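Cyclic nucleotide-binding domain (Methylobacillus flagellatus KT, PDB 3GYD) binds cyclic AMP through a cyclic nucleotide-binding domain and may serve in nucleotide-dependent regulation, possibly of a potassium channel. Local coordinates at residues Asn92-Lys95 and Gly101-Thr104. Numbering follows the deposited sequence.
With CMP (adenosine-3',5'-cyclic-monophosphate), chain D.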
ATOM      1  N   ASN B  92       5.733  -3.872  19.362  1.00 19.47           N
ATOM      2  CA  ASN B  92       6.968  -3.188  18.909  1.00 20.82           C
ATOM      3  C   ASN B  92       7.369  -3.755  17.540  1.00 19.89           C
ATOM      4  O   ASN B  92       7.466  -4.976  17.384  1.00 20.95           O
ATOM      5  CB  ASN B  92       8.085  -3.397  19.933  1.00 20.28           C
ATOM      6  CG  ASN B  92       7.854  -2.603  21.221  1.00 20.69           C
ATOM      7  OD1 ASN B  92       7.345  -1.484  21.173  1.00 20.76           O
ATOM      8  ND2 ASN B  92       8.292  -3.147  22.355  1.00 20.37           N
ATOM      9  N   VAL B  93       7.538  -2.881  16.553  1.00 21.66           N
ATOM     10  CA  VAL B  93       8.021  -3.272  15.229  1.00 20.69           C
ATOM     11  C   VAL B  93       9.519  -2.969  15.180  1.00 21.08           C
ATOM     12  O   VAL B  93       9.928  -1.829  15.309  1.00 21.05           O
ATOM     13  CB  VAL B  93       7.298  -2.541  14.095  1.00 20.77           C
ATOM     14  CG1 VAL B  93       7.838  -3.002  12.733  1.00 20.34           C
ATOM     15  CG2 VAL B  93       5.777  -2.786  14.178  1.00 19.32           C
ATOM     16  N   ILE B  94      10.319  -4.000  14.955  1.00 22.11           N
ATOM     17  CA  ILE B  94      11.764  -3.876  15.000  1.00 23.57           C
ATOM     18  C   ILE B  94      12.409  -4.509  13.773  1.00 23.33           C
ATOM     19  O   ILE B  94      11.847  -5.413  13.144  1.00 21.51           O
ATOM     20  CB  ILE B  94      12.338  -4.503  16.304  1.00 24.63           C
ATOM     21  CG1 ILE B  94      12.177  -6.022  16.322  1.00 24.46           C
ATOM     22  CG2 ILE B  94      11.601  -3.957  17.496  1.00 25.25           C
ATOM     23  CD1 ILE B  94      12.816  -6.688  17.529  1.00 25.63           C
ATOM     24  N   LYS B  95      13.596  -4.010  13.435  1.00 23.65           N
ATOM     25  CA  LYS B  95      14.286  -4.430  12.249  1.00 25.75           C
ATOM     26  C   LYS B  95      15.763  -4.467  12.540  1.00 26.23           C
ATOM     27  O   LYS B  95      16.270  -3.631  13.270  1.00 24.84           O
ATOM     28  CB  LYS B  95      13.992  -3.446  11.107  1.00 27.29           C
ATOM     29  CG  LYS B  95      14.365  -3.976   9.721  1.00 27.95           C
ATOM     30  CD  LYS B  95      13.680  -3.235   8.601  1.00 28.35           C
ATOM     31  CE  LYS B  95      14.242  -3.662   7.267  1.00 28.62           C
ATOM     32  NZ  LYS B  95      14.038  -5.114   6.977  1.00 28.83           N
ATOM     33  N   GLY B 101      22.251  -2.228  13.805  1.00 34.84           N
ATOM     34  CA  GLY B 101      21.764  -3.316  14.647  1.00 33.77           C
ATOM     35  C   GLY B 101      20.246  -3.371  14.691  1.00 33.42           C
ATOM     36  O   GLY B 101      19.568  -2.794  13.821  1.00 32.41           O
ATOM     37  N   ILE B 102      19.727  -4.071  15.698  1.00 32.42           N
ATOM     38  CA  ILE B 102      18.280  -4.221  15.911  1.00 32.64           C
ATOM     39  C   ILE B 102      17.711  -2.941  16.502  1.00 32.40           C
ATOM     40  O   ILE B 102      18.160  -2.490  17.551  1.00 33.68           O
ATOM     41  CB  ILE B 102      17.913  -5.356  16.914  1.00 32.19           C
ATOM     42  CG1 ILE B 102      18.614  -6.678  16.586  1.00 32.49           C
ATOM     43  CG2 ILE B 102      16.408  -5.532  16.974  1.00 31.24           C
ATOM     44  CD1 ILE B 102      18.692  -7.005  15.132  1.00 32.94           C
ATOM     45  N   GLN B 103      16.710  -2.376  15.839  1.00 31.76           N
ATOM     46  CA  GLN B 103      16.136  -1.119  16.271  1.00 31.24           C
ATOM     47  C   GLN B 103      14.619  -1.087  16.056  1.00 30.68           C
ATOM     48  O   GLN B 103      14.094  -1.712  15.129  1.00 28.92           O
ATOM     49  CB  GLN B 103      16.796   0.001  15.487  1.00 32.53           C
ATOM     50  CG  GLN B 103      16.688   1.349  16.129  1.00 32.71           C
ATOM     51  CD  GLN B 103      17.713   2.309  15.593  1.00 32.88           C
ATOM     52  OE1 GLN B 103      18.057   2.288  14.404  1.00 34.16           O
ATOM     53  NE2 GLN B 103      18.203   3.170  16.459  1.00 33.54           N
ATOM     54  N   THR B 104      13.932  -0.333  16.907  1.00 29.87           N
ATOM     55  CA  THR B 104      12.491  -0.204  16.824  1.00 29.47           C
ATOM     56  C   THR B 104      12.131   0.879  15.808  1.00 28.71           C
ATOM     57  O   THR B 104      12.514   2.042  15.946  1.00 30.32           O
ATOM     58  CB  THR B 104      11.872   0.087  18.210  1.00 29.73           C
ATOM     59  OG1 THR B 104      12.308  -0.913  19.139  1.00 28.99           O
ATOM     60  CG2 THR B 104      10.357   0.048  18.148  1.00 29.46           C
TER
HETATM   61  P   CMP D 300       5.183  -7.647   6.997  1.00 17.42           P
HETATM   62  O1P CMP D 300       4.388  -8.764   6.410  1.00 16.64           O
HETATM   63  O2P CMP D 300       6.455  -7.224   6.259  1.00 18.04           O
HETATM   64  O5' CMP D 300       5.728  -8.160   8.470  1.00 18.33           O
HETATM   65  C5' CMP D 300       6.309  -7.226   9.380  1.00 17.14           C
HETATM   66  C4' CMP D 300       5.330  -6.070   9.528  1.00 16.38           C
HETATM   67  O4' CMP D 300       5.820  -4.946  10.208  1.00 17.47           O
HETATM   68  C3' CMP D 300       4.929  -5.415   8.204  1.00 17.23           C
HETATM   69  O3' CMP D 300       4.269  -6.403   7.431  1.00 17.95           O
HETATM   70  C2' CMP D 300       4.108  -4.243   8.709  1.00 17.63           C
HETATM   71  O2' CMP D 300       2.769  -4.658   9.038  1.00 17.03           O
HETATM   72  C1' CMP D 300       4.865  -3.897  10.006  1.00 19.75           C
HETATM   73  N9  CMP D 300       5.588  -2.648   9.788  1.00 20.06           N
HETATM   74  C8  CMP D 300       6.678  -2.524   9.024  1.00 20.70           C
HETATM   75  N7  CMP D 300       7.078  -1.242   8.988  1.00 21.66           N
HETATM   76  C5  CMP D 300       6.243  -0.533   9.757  1.00 21.24           C
HETATM   77  C6  CMP D 300       6.069   0.859  10.161  1.00 22.39           C
HETATM   78  N6  CMP D 300       6.940   1.813   9.747  1.00 22.42           N
HETATM   79  N1  CMP D 300       5.041   1.153  10.960  1.00 21.51           N
HETATM   80  C2  CMP D 300       4.142   0.235  11.414  1.00 21.40           C
HETATM   81  N3  CMP D 300       4.239  -1.057  11.070  1.00 20.40           N
HETATM   82  C4  CMP D 300       5.244  -1.479  10.290  1.00 20.47           C
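Lys95 and Gln103 form an antiparallel hydrogen-bonded pair, closed by two reciprocal backbone bonds: Lys95 N to Gln103 O and Gln103 N to Lys95 O, each 2.9 Å, with N-H...O angles of 156° and 160°. Weaker CA-H...O contacts flank this ring; Ile94 CA lies 3.2 Å from Gln103 O, and Thr104 CA 3.4 Å from Val93 O. Next along is the non-hydrogen-bonded pair of Ile94 and Thr104, whose side chains share one face of the sheet. There the Ile94 CG2 methyl meets Thr104 OG1 at 3.5 Å, while the Thr104 CG2 methyl lies over Val93 O. Ile94 CG1 sits between its backbone N and carbonyl carbon (chi1 68°), and from there CD1 reaches Ile102 CG2 at 3.8 Å. The pairing belongs to the beta hairpin of strands 90-97 and 103-109, part of the beta roll that cradles the nucleotide in this domain family. Within these two segments, ligand packing falls to Val93, whose two methyls divide the work: CG1 is 3.7 Å from N9 of cyclic AMP, near the ribose O4', and CG2 meets the adenine at N3 and C4. With an alanine here both gamma methyls would be gone, which is likely to leave the base and sugar less closely packed against the strand. Lys95 NZ leaves the hairpin to bond Ser126 O and salt-bridge Glu76, whereas Gln103 OE1 accepts from Lys100 NZ in the connecting turn.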